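Local coordinates for protein glycoside Hydrolase Family 43_12 (Metagenome, PDB 7JVH) that probably hydrolyses glycosidic bonds in arabinose- or xylose-containing plant polysaccharides or their fragments, as other family 43 glycoside hydrolases do, at residues P55-C60 with L75-F80; L94-Q99 with K365-K370; M338-W343 with I359-P364; G375-G380 with D394-A399. All coordinates share one frame; numbering follows the deposited sequence.

From the N terminus, contact 1 comes first: it closes a short loop, setting 55-60, the lead-in to the first propeller blade, against the end of strand 72-76. Contact 2 then opens at 94-99 and closes only at 365-370, so its loop takes in most of the propeller. Contact 3 (338-343 with 359-364) falls within that long loop, near its end, and ties the last blade to the short strand 360-362 that follows it. Contact 4 follows in series at 375-380 and 394-399, on the way into the C-terminal domain. No two cross. Contacts 1 and 4 meet through Asn379 and Gln58, contacts 2 and 4 through the backbones of Trp97 and Phe377, and contacts 2 and 3 through Met363.

Contact 1 (P55-C60 with L75-F80); sequences PILQGC and LVNSSF
Asn77 ND2 is gripped by two acceptors, OG1 of Thr336 and the carbonyl O of Pro62, and with the amide so held its other end is turned to Leu57: Asn77 OD1 lies 3.4 Å from Leu57 CD1. Asn77 CG and Asn77 ND2 are each 4.2 Å from Leu57 CD1, so the oxygen makes the contact, a van der Waals one. The same methyl meets a second partner. Leu57 CD1 and Leu75 CD2 approach tip to tip at 3.6 Å, and CG of Leu75 reaches out anti to the backbone N (chi1 166°) to bring its methyl there. The setting is the five-bladed beta-propeller expected of family 43. Leu75 lies near the end of strand 72-76 of the first four-stranded blade, whereas Thr336 belongs to strand 335-342 of the last, and Ile56 and Leu57 both face Thr336 in a classic beta bulge. Leu57, carried by this bulge, therefore packs where the first and last blades meet. No hydrogen bond joins 55-60 directly to 75-80; the Asn77 amide is instead bonded to Thr336, which Ile56 and Leu57 face, and to Pro62. Beyond the two segments, Phe89 of strand 85-91 touches both Leu57 and Asn77, and Phe377 touches Leu57.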
# COMPACT_ATOMS: atom_id res chain seq x y z
N PRO A 55 -10.46 4.62 7.57
CA PRO A 55 -10.07 4.35 6.18
C PRO A 55 -10.86 3.28 5.42
O PRO A 55 -11.17 2.22 5.95
CB PRO A 55 -8.63 3.86 6.33
CG PRO A 55 -8.58 3.24 7.68
CD PRO A 55 -9.47 4.10 8.53
N ILE A 56 -11.13 3.56 4.15
CA ILE A 56 -11.91 2.64 3.28
C ILE A 56 -11.03 1.47 2.85
O ILE A 56 -11.58 0.47 2.45
CB ILE A 56 -12.51 3.39 2.08
CG1 ILE A 56 -11.43 3.86 1.11
CG2 ILE A 56 -13.37 4.53 2.57
CD1 ILE A 56 -11.77 5.16 0.43
N LEU A 57 -9.72 1.68 2.82
CA LEU A 57 -8.76 0.60 2.58
C LEU A 57 -7.84 0.54 3.78
O LEU A 57 -7.06 1.43 4.02
CB LEU A 57 -7.95 0.82 1.31
CG LEU A 57 -8.68 1.04 -0.01
CD1 LEU A 57 -7.68 1.39 -1.10
CD2 LEU A 57 -9.47 -0.19 -0.40
N GLN A 58 -7.99 -0.53 4.56
CA GLN A 58 -7.21 -0.78 5.76
C GLN A 58 -5.92 -1.46 5.33
O GLN A 58 -5.90 -2.20 4.35
CB GLN A 58 -8.00 -1.69 6.71
CG GLN A 58 -9.31 -1.11 7.20
CD GLN A 58 -10.24 -2.15 7.79
OE1 GLN A 58 -10.66 -3.08 7.10
NE2 GLN A 58 -10.57 -2.00 9.08
N GLY A 59 -4.86 -1.22 6.10
CA GLY A 59 -3.53 -1.75 5.80
C GLY A 59 -2.80 -0.90 4.77
O GLY A 59 -3.32 0.14 4.33
N CYS A 60 -1.61 -1.35 4.37
CA CYS A 60 -0.74 -0.60 3.47
C CYS A 60 -1.38 -0.36 2.10
O CYS A 60 -1.36 -1.23 1.22
CB CYS A 60 0.62 -1.28 3.28
SG CYS A 60 1.84 -0.21 2.48
N LEU A 75 -9.50 3.52 -8.32
CA LEU A 75 -8.65 3.99 -7.23
C LEU A 75 -7.43 3.10 -7.15
O LEU A 75 -7.55 1.88 -7.21
CB LEU A 75 -9.43 3.97 -5.91
CG LEU A 75 -8.67 4.10 -4.59
CD1 LEU A 75 -8.34 5.54 -4.25
CD2 LEU A 75 -9.49 3.42 -3.48
N VAL A 76 -6.25 3.72 -7.01
CA VAL A 76 -4.98 3.00 -6.99
C VAL A 76 -4.05 3.53 -5.89
O VAL A 76 -4.25 4.63 -5.38
CB VAL A 76 -4.29 3.04 -8.36
CG1 VAL A 76 -5.16 2.39 -9.42
CG2 VAL A 76 -3.92 4.47 -8.76
N ASN A 77 -3.04 2.71 -5.56
CA ASN A 77 -2.13 2.92 -4.44
C ASN A 77 -0.67 2.53 -4.79
O ASN A 77 -0.43 1.72 -5.69
CB ASN A 77 -2.59 2.08 -3.25
CG ASN A 77 -4.02 2.39 -2.83
OD1 ASN A 77 -4.98 1.68 -3.19
ND2 ASN A 77 -4.17 3.46 -2.05
N SER A 78 0.28 3.12 -4.06
CA SER A 78 1.68 2.74 -4.13
C SER A 78 1.85 1.38 -3.46
O SER A 78 1.02 0.97 -2.66
CB SER A 78 2.57 3.79 -3.45
OG SER A 78 2.10 4.14 -2.18
N SER A 79 2.94 0.67 -3.82
CA SER A 79 3.17 -0.70 -3.37
C SER A 79 4.63 -1.10 -3.16
O SER A 79 4.91 -2.19 -2.66
CB SER A 79 2.50 -1.69 -4.33
OG SER A 79 2.84 -1.43 -5.68
N PHE A 80 5.57 -0.24 -3.59
CA PHE A 80 6.99 -0.41 -3.30
C PHE A 80 7.52 -1.74 -3.90
O PHE A 80 7.39 -1.93 -5.11
CB PHE A 80 7.21 -0.14 -1.80
CG PHE A 80 6.66 1.20 -1.40
CD1 PHE A 80 7.42 2.34 -1.57
CD2 PHE A 80 5.36 1.33 -0.96
CE1 PHE A 80 6.92 3.58 -1.27
CE2 PHE A 80 4.86 2.60 -0.67
CZ PHE A 80 5.64 3.72 -0.83

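Contact 2 (L94-Q99 with K365-K370); sequences LINWVQ and KGVENK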
# COMPACT_ATOMS: atom_id res chain seq x y z
N LEU A 94 -18.37 4.93 -4.38
CA LEU A 94 -17.19 5.36 -3.56
C LEU A 94 -17.14 4.73 -2.17
O LEU A 94 -16.29 5.14 -1.40
CB LEU A 94 -17.05 6.88 -3.44
CG LEU A 94 -17.00 7.69 -4.72
CD1 LEU A 94 -17.13 9.16 -4.38
CD2 LEU A 94 -15.71 7.44 -5.47
N ILE A 95 -18.05 3.82 -1.85
CA ILE A 95 -18.04 3.12 -0.53
C ILE A 95 -17.80 1.63 -0.74
O ILE A 95 -17.05 1.05 0.01
CB ILE A 95 -19.37 3.35 0.20
CG1 ILE A 95 -19.73 4.83 0.26
CG2 ILE A 95 -19.32 2.73 1.58
CD1 ILE A 95 -19.38 5.47 1.55
N ASN A 96 -18.45 1.05 -1.73
CA ASN A 96 -18.32 -0.39 -1.99
C ASN A 96 -17.32 -0.59 -3.13
O ASN A 96 -17.64 -0.26 -4.26
CB ASN A 96 -19.68 -1.04 -2.22
CG ASN A 96 -20.64 -0.67 -1.12
OD1 ASN A 96 -20.60 -1.22 -0.04
ND2 ASN A 96 -21.49 0.31 -1.38
N TRP A 97 -16.17 -1.14 -2.79
CA TRP A 97 -15.08 -1.32 -3.78
C TRP A 97 -14.79 -2.79 -4.04
O TRP A 97 -14.85 -3.59 -3.12
CB TRP A 97 -13.83 -0.64 -3.24
CG TRP A 97 -13.97 0.83 -3.04
CD1 TRP A 97 -14.37 1.48 -1.91
CD2 TRP A 97 -13.61 1.85 -3.98
NE1 TRP A 97 -14.31 2.83 -2.10
CE2 TRP A 97 -13.85 3.08 -3.36
CE3 TRP A 97 -13.13 1.83 -5.29
CZ2 TRP A 97 -13.62 4.29 -4.00
CZ3 TRP A 97 -12.91 3.02 -5.92
CH2 TRP A 97 -13.15 4.23 -5.28
N VAL A 98 -14.52 -3.09 -5.31
CA VAL A 98 -14.05 -4.38 -5.78
C VAL A 98 -12.64 -4.17 -6.35
O VAL A 98 -12.44 -3.29 -7.20
CB VAL A 98 -14.99 -4.95 -6.88
CG1 VAL A 98 -14.49 -6.29 -7.40
CG2 VAL A 98 -16.41 -5.09 -6.36
N GLN A 99 -11.68 -4.97 -5.88
CA GLN A 99 -10.34 -5.01 -6.47
C GLN A 99 -10.45 -5.75 -7.80
O GLN A 99 -10.81 -6.93 -7.82
CB GLN A 99 -9.30 -5.68 -5.56
CG GLN A 99 -7.90 -5.67 -6.17
CD GLN A 99 -6.76 -5.86 -5.17
OE1 GLN A 99 -6.97 -6.22 -4.03
NE2 GLN A 99 -5.53 -5.61 -5.62
N LYS A 365 -26.08 9.84 0.08
CA LYS A 365 -27.54 9.54 0.07
C LYS A 365 -27.86 8.37 -0.86
O LYS A 365 -27.36 8.34 -1.98
CB LYS A 365 -28.33 10.78 -0.34
CG LYS A 365 -29.84 10.60 -0.46
CD LYS A 365 -30.36 10.64 -1.88
CE LYS A 365 -31.19 9.42 -2.26
NZ LYS A 365 -31.09 9.13 -3.70
N GLY A 366 -28.69 7.45 -0.39
CA GLY A 366 -29.12 6.27 -1.12
C GLY A 366 -28.19 5.06 -1.05
O GLY A 366 -28.65 3.94 -1.28
N VAL A 367 -26.90 5.27 -0.77
CA VAL A 367 -25.93 4.13 -0.81
C VAL A 367 -25.97 3.30 0.47
O VAL A 367 -25.96 3.89 1.54
CB VAL A 367 -24.50 4.60 -1.12
CG1 VAL A 367 -23.70 3.48 -1.75
CG2 VAL A 367 -24.50 5.81 -2.02
N GLU A 368 -25.97 1.98 0.32
CA GLU A 368 -25.97 1.07 1.49
C GLU A 368 -24.59 0.41 1.60
O GLU A 368 -23.96 0.17 0.58
CB GLU A 368 -27.10 0.04 1.43
CG GLU A 368 -27.48 -0.35 0.02
CD GLU A 368 -28.77 -1.15 -0.10
OE1 GLU A 368 -28.68 -2.38 -0.26
OE2 GLU A 368 -29.85 -0.55 -0.04
N ASN A 369 -24.19 0.12 2.83
CA ASN A 369 -22.87 -0.47 3.16
C ASN A 369 -22.84 -1.97 2.86
O ASN A 369 -23.41 -2.73 3.62
CB ASN A 369 -22.57 -0.19 4.62
CG ASN A 369 -21.10 -0.27 4.94
OD1 ASN A 369 -20.44 -1.20 4.54
ND2 ASN A 369 -20.60 0.70 5.67
N LYS A 370 -22.17 -2.35 1.78
CA LYS A 370 -22.00 -3.74 1.39
C LYS A 370 -20.54 -4.20 1.55
O LYS A 370 -20.15 -5.22 1.00
CB LYS A 370 -22.49 -3.94 -0.05
CG LYS A 370 -23.96 -3.60 -0.22
CD LYS A 370 -24.48 -3.82 -1.63
CE LYS A 370 -23.99 -2.75 -2.61
NZ LYS A 370 -24.79 -2.77 -3.86
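Asn96 carries this contact with 365-370, and its side chain can be followed outward atom by atom. CB touches the ring of Phe376 at CE1. CG, placed anti to the carbonyl carbon (chi1 -50°), points the amide at the loop, where each end finds a backbone partner. At the oxygen end, Lys370 N donates to Asn96 OD1 over 2.7 Å, with an N-H...O angle of 148° and the donor lying 27° out of the carbonyl plane. Lys370 CB also crowds this oxygen, 3.3 Å from Asn96 OD1. At the nitrogen end, Asn96 ND2 gives a longer bond of 3.2 Å to Glu368 O, and the neighbouring Val367 CG1 brushes Asn96 ND2 at 3.9 Å. One amide thus takes up a carbonyl and the N-H two residues on, bracketing Asn369, whose CB is directed away from 94-99. In the fold, Asn96 stands just ahead of strand 98-102, the outer strand of the first propeller blade, and 365-370 belongs to the connection running from strand 360-362 to strand 383-386 near the C-terminal domain. These two bonds help hold the rotation of this buried amide. Its own backbone is tied locally, N to Asp93 OD1 and O to Ser91 OG. Asn369 ND2 in turn reaches the carbonyl of Glu51, and Asn369 OD1 pairs with Thr371 OG1.

Contact 3 (M338-W343 with I359-P364); sequences MLPVDW and IKQKMP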
# COMPACT_ATOMS: atom_id res chain seq x y z
N MSE A 338 -10.97 8.50 3.42
CA MSE A 338 -11.81 9.34 2.54
C MSE A 338 -12.55 10.37 3.37
O MSE A 338 -12.66 10.18 4.57
CB MSE A 338 -12.76 8.51 1.68
CG MSE A 338 -13.09 9.19 0.39
SE MSE A 338 -14.51 8.35 -0.56
CE MSE A 338 -14.05 7.52 -2.21
N LEU A 339 -12.99 11.45 2.72
CA LEU A 339 -13.73 12.56 3.36
C LEU A 339 -14.56 13.25 2.28
O LEU A 339 -14.16 13.21 1.12
CB LEU A 339 -12.71 13.56 3.93
CG LEU A 339 -12.25 13.33 5.36
CD1 LEU A 339 -11.43 14.51 5.83
CD2 LEU A 339 -13.42 13.11 6.28
N PRO A 340 -15.71 13.87 2.59
CA PRO A 340 -16.50 14.57 1.60
C PRO A 340 -15.81 15.92 1.34
O PRO A 340 -15.21 16.43 2.23
CB PRO A 340 -17.84 14.78 2.29
CG PRO A 340 -17.78 13.93 3.51
CD PRO A 340 -16.33 13.91 3.90
N VAL A 341 -15.93 16.45 0.13
CA VAL A 341 -15.26 17.74 -0.16
C VAL A 341 -16.27 18.76 -0.69
O VAL A 341 -16.90 18.49 -1.68
CB VAL A 341 -14.10 17.54 -1.15
CG1 VAL A 341 -13.61 18.86 -1.72
CG2 VAL A 341 -12.95 16.79 -0.52
N ASP A 342 -16.43 19.89 -0.01
CA ASP A 342 -17.30 20.95 -0.51
C ASP A 342 -16.48 21.84 -1.45
O ASP A 342 -15.47 22.41 -1.04
CB ASP A 342 -17.88 21.77 0.63
CG ASP A 342 -18.78 22.91 0.16
OD1 ASP A 342 -18.87 23.18 -1.05
OD2 ASP A 342 -19.40 23.55 1.01
N TRP A 343 -16.92 21.93 -2.71
CA TRP A 343 -16.30 22.80 -3.69
C TRP A 343 -17.33 23.68 -4.39
O TRP A 343 -17.27 23.89 -5.58
CB TRP A 343 -15.49 21.99 -4.71
CG TRP A 343 -14.32 22.74 -5.28
CD1 TRP A 343 -14.10 24.10 -5.19
CD2 TRP A 343 -13.23 22.21 -6.03
NE1 TRP A 343 -12.93 24.43 -5.83
CE2 TRP A 343 -12.38 23.29 -6.36
CE3 TRP A 343 -12.89 20.93 -6.47
CZ2 TRP A 343 -11.21 23.12 -7.10
CZ3 TRP A 343 -11.72 20.76 -7.20
CH2 TRP A 343 -10.90 21.85 -7.53
N ILE A 359 -13.62 7.46 13.01
CA ILE A 359 -13.74 6.24 12.23
C ILE A 359 -15.00 6.16 11.37
O ILE A 359 -15.00 5.47 10.36
CB ILE A 359 -13.62 5.03 13.17
CG1 ILE A 359 -13.12 3.81 12.41
CG2 ILE A 359 -14.91 4.78 13.91
CD1 ILE A 359 -11.68 3.89 11.96
N LYS A 360 -16.05 6.89 11.78
CA LYS A 360 -17.35 6.87 11.09
C LYS A 360 -17.58 8.14 10.32
O LYS A 360 -17.32 9.21 10.81
CB LYS A 360 -18.47 6.71 12.09
CG LYS A 360 -18.49 5.33 12.71
CD LYS A 360 -19.21 5.34 14.05
CE LYS A 360 -20.71 5.34 13.91
NZ LYS A 360 -21.37 5.86 15.14
N GLN A 361 -18.12 7.95 9.12
CA GLN A 361 -18.49 9.04 8.19
C GLN A 361 -19.87 8.68 7.65
O GLN A 361 -20.14 7.50 7.49
CB GLN A 361 -17.58 9.03 6.97
CG GLN A 361 -16.12 9.27 7.28
CD GLN A 361 -15.93 10.74 7.53
OE1 GLN A 361 -16.44 11.56 6.80
NE2 GLN A 361 -15.21 11.07 8.59
N LYS A 362 -20.70 9.68 7.38
CA LYS A 362 -22.01 9.36 6.79
C LYS A 362 -21.75 8.97 5.34
O LYS A 362 -20.90 9.60 4.75
CB LYS A 362 -22.92 10.58 6.92
CG LYS A 362 -22.73 11.38 8.20
CD LYS A 362 -23.51 12.67 8.24
CE LYS A 362 -22.64 13.90 8.30
NZ LYS A 362 -22.88 14.70 9.52
N MSE A 363 -22.46 7.99 4.81
CA MSE A 363 -22.29 7.59 3.38
C MSE A 363 -23.08 8.56 2.49
O MSE A 363 -23.87 9.35 2.99
CB MSE A 363 -22.90 6.21 3.13
CG MSE A 363 -22.30 5.06 3.90
SE MSE A 363 -22.98 3.35 3.33
CE MSE A 363 -22.68 3.21 1.47
N PRO A 364 -22.88 8.56 1.16
CA PRO A 364 -23.68 9.39 0.28
C PRO A 364 -25.14 8.92 0.27
O PRO A 364 -25.37 7.75 0.40
CB PRO A 364 -23.06 9.14 -1.09
CG PRO A 364 -21.67 8.68 -0.79
CD PRO A 364 -21.81 7.86 0.47
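Leu339 and Gln361 bring the two backbones nearest, with Leu339 CA 7.6 Å from Gln361 CA. The axes of strands 338-342 and 360-362 approach to 8.4 Å and diverge by 37° in roughly the same direction. That spacing is too wide for a shared sheet, and no hydrogen bond crosses. Strand 335-342 is the third strand of the last propeller blade, whereas strand 360-362 pairs antiparallel with strand 51-53, so side chains must fill the interval. Gln361 does this. Its CB is directed toward the blade, and the chain folds at its second torsion (chi2 -77°), which brings the amide round against Leu339. The CB of Leu339 starts away from the partner strand, but the branch CD2 swings back. Leu339 CD2 is 3.4 Å from Gln361 OE1 and 3.6 Å from Gln361 NE2, so one methyl touches both ends of the amide. Pro340 adds its ring, with Pro340 CD 3.7 Å from Gln361 OE1. Were Gln361 cut back to an alanine, Leu339 CD2 and Pro340 CD would probably lose their neighbour and a gap would open between the strands. Ser54 makes a separate tie, its OG bonded to the backbone N of Met338 and its backbone paired with Ile359. Phe52, on strand 51-53, also packs on Gln361. Because the close contacts of the amide with 338-343 are to Leu339 CD2 and Pro340 CD and no hydrogen bond crosses, the contact rests on shape and dispersion, which implies that the direction of the amide is not set by any bond to the blade strand.

Contact 4 (G375-G380 with D394-A399); sequences GFFPNG and DYRWVA
Phe377 and Arg396 mark the closest backbone approach, with Phe377 CA and Arg396 CA still 9.6 Å apart; 375-380 is irregular, and 394-399 opens with a type I turn from Asp394 to Trp397. Side chains span that distance. The ring of Phe377 offers its edge to the aliphatic part of the arginine, Phe377 CE1 lying 3.8 Å from Arg396 CG, near the ring plane. Pro378 CD meets the guanidinium obliquely, 3.7 Å from Arg396 NH1. That proline also lies over one face of Phe377, offset toward the rim. The ring and guanidinium planes are 48° apart, so the two do not stack. Arg396 bends at its third torsion (chi3 -64°), and the guanidinium grips Asp394 side-on. Arg396 NE bonds to Asp394 OD1 at 2.9 Å, and Arg396 NH2 to Asp394 OD2 at 3.0 Å. Asp394 OD1 also accepts a hydrogen bond from Arg396 N through its anti lone pair, forming an Asx turn within the beta turn. A leucine in place of Arg396 would probably leave the Asp394 carboxylate without its charged mate, held by the Asx-turn bond alone among those described. On the C-terminal side, Tyr384 of strand 383-386 makes a cation-pi contact with Arg396. On the propeller side, Phe377 meets Phe89 of strand 85-91 edge-to-face, and Gln99 of strand 98-102 touches Arg396, placing the contact between the first blade and the C-terminal domain.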
# COMPACT_ATOMS: atom_id res chain seq x y z
N GLY A 375 -18.68 -9.65 -3.47
CA GLY A 375 -17.27 -9.61 -3.86
C GLY A 375 -16.63 -8.29 -3.49
O GLY A 375 -15.59 -7.99 -4.03
N PHE A 376 -17.25 -7.56 -2.57
CA PHE A 376 -16.75 -6.23 -2.16
C PHE A 376 -15.63 -6.38 -1.15
O PHE A 376 -15.64 -7.30 -0.35
CB PHE A 376 -17.88 -5.40 -1.56
CG PHE A 376 -18.79 -4.86 -2.62
CD1 PHE A 376 -18.35 -3.89 -3.50
CD2 PHE A 376 -20.08 -5.34 -2.76
CE1 PHE A 376 -19.19 -3.41 -4.48
CE2 PHE A 376 -20.91 -4.86 -3.75
CZ PHE A 376 -20.46 -3.89 -4.61
N PHE A 377 -14.71 -5.42 -1.21
CA PHE A 377 -13.56 -5.35 -0.33
C PHE A 377 -14.06 -5.15 1.10
O PHE A 377 -14.98 -4.37 1.32
CB PHE A 377 -12.68 -4.18 -0.78
CG PHE A 377 -11.26 -4.26 -0.29
CD1 PHE A 377 -10.41 -5.25 -0.75
CD2 PHE A 377 -10.76 -3.31 0.59
CE1 PHE A 377 -9.09 -5.30 -0.32
CE2 PHE A 377 -9.46 -3.37 1.04
CZ PHE A 377 -8.60 -4.36 0.57
N PRO A 378 -13.46 -5.82 2.11
CA PRO A 378 -13.93 -5.72 3.49
C PRO A 378 -13.57 -4.41 4.16
O PRO A 378 -12.83 -3.64 3.59
CB PRO A 378 -13.22 -6.88 4.18
CG PRO A 378 -11.94 -7.03 3.42
CD PRO A 378 -12.29 -6.72 1.98
N ASN A 379 -14.14 -4.17 5.34
CA ASN A 379 -13.73 -3.10 6.25
C ASN A 379 -14.20 -3.46 7.66
O ASN A 379 -14.75 -4.55 7.88
CB ASN A 379 -14.25 -1.73 5.80
CG ASN A 379 -13.27 -0.62 6.11
OD1 ASN A 379 -13.01 -0.31 7.28
ND2 ASN A 379 -12.68 -0.03 5.08
N GLY A 380 -13.96 -2.57 8.62
CA GLY A 380 -14.23 -2.88 10.02
C GLY A 380 -13.45 -4.11 10.48
O GLY A 380 -12.33 -4.34 10.04
N ASP A 394 -7.01 -14.65 -5.14
CA ASP A 394 -7.55 -13.35 -4.78
C ASP A 394 -6.45 -12.29 -4.90
O ASP A 394 -5.33 -12.53 -4.46
CB ASP A 394 -8.12 -13.41 -3.35
CG ASP A 394 -8.92 -12.19 -2.99
OD1 ASP A 394 -8.31 -11.13 -2.71
OD2 ASP A 394 -10.17 -12.31 -2.93
N TYR A 395 -6.80 -11.12 -5.45
CA TYR A 395 -5.85 -10.03 -5.74
C TYR A 395 -5.23 -9.33 -4.53
O TYR A 395 -4.46 -8.38 -4.70
CB TYR A 395 -6.50 -8.94 -6.59
CG TYR A 395 -7.00 -9.36 -7.95
CD1 TYR A 395 -6.14 -9.90 -8.90
CD2 TYR A 395 -8.34 -9.14 -8.32
CE1 TYR A 395 -6.60 -10.25 -10.16
CE2 TYR A 395 -8.79 -9.49 -9.58
CZ TYR A 395 -7.93 -10.04 -10.49
OH TYR A 395 -8.39 -10.39 -11.72
N ARG A 396 -5.60 -9.77 -3.31
CA ARG A 396 -5.01 -9.25 -2.07
C ARG A 396 -3.68 -9.89 -1.73
O ARG A 396 -2.94 -9.36 -0.90
CB ARG A 396 -5.94 -9.50 -0.88
CG ARG A 396 -6.95 -8.41 -0.64
CD ARG A 396 -7.97 -8.87 0.39
NE ARG A 396 -8.76 -10.00 -0.11
CZ ARG A 396 -9.91 -10.40 0.41
NH1 ARG A 396 -10.37 -9.83 1.51
NH2 ARG A 396 -10.54 -11.43 -0.12
N TRP A 397 -3.40 -11.04 -2.35
CA TRP A 397 -2.20 -11.81 -2.10
C TRP A 397 -1.05 -11.31 -2.95
O TRP A 397 -1.16 -11.24 -4.17
CB TRP A 397 -2.47 -13.28 -2.36
CG TRP A 397 -3.42 -13.83 -1.36
CD1 TRP A 397 -4.75 -14.05 -1.53
CD2 TRP A 397 -3.12 -14.19 -0.01
NE1 TRP A 397 -5.30 -14.53 -0.37
CE2 TRP A 397 -4.31 -14.62 0.58
CE3 TRP A 397 -1.95 -14.17 0.76
CZ2 TRP A 397 -4.38 -15.05 1.90
CZ3 TRP A 397 -2.01 -14.60 2.08
CH2 TRP A 397 -3.22 -15.05 2.63
N VAL A 398 0.05 -10.95 -2.29
CA VAL A 398 1.25 -10.43 -2.93
C VAL A 398 2.47 -11.27 -2.55
O VAL A 398 2.47 -11.97 -1.53
CB VAL A 398 1.52 -8.96 -2.52
CG1 VAL A 398 0.41 -8.05 -3.05
CG2 VAL A 398 1.68 -8.82 -1.01
N ALA A 399 3.50 -11.20 -3.40
CA ALA A 399 4.81 -11.79 -3.14
C ALA A 399 5.80 -10.63 -3.04
O ALA A 399 5.52 -9.53 -3.52
CB ALA A 399 5.19 -12.73 -4.26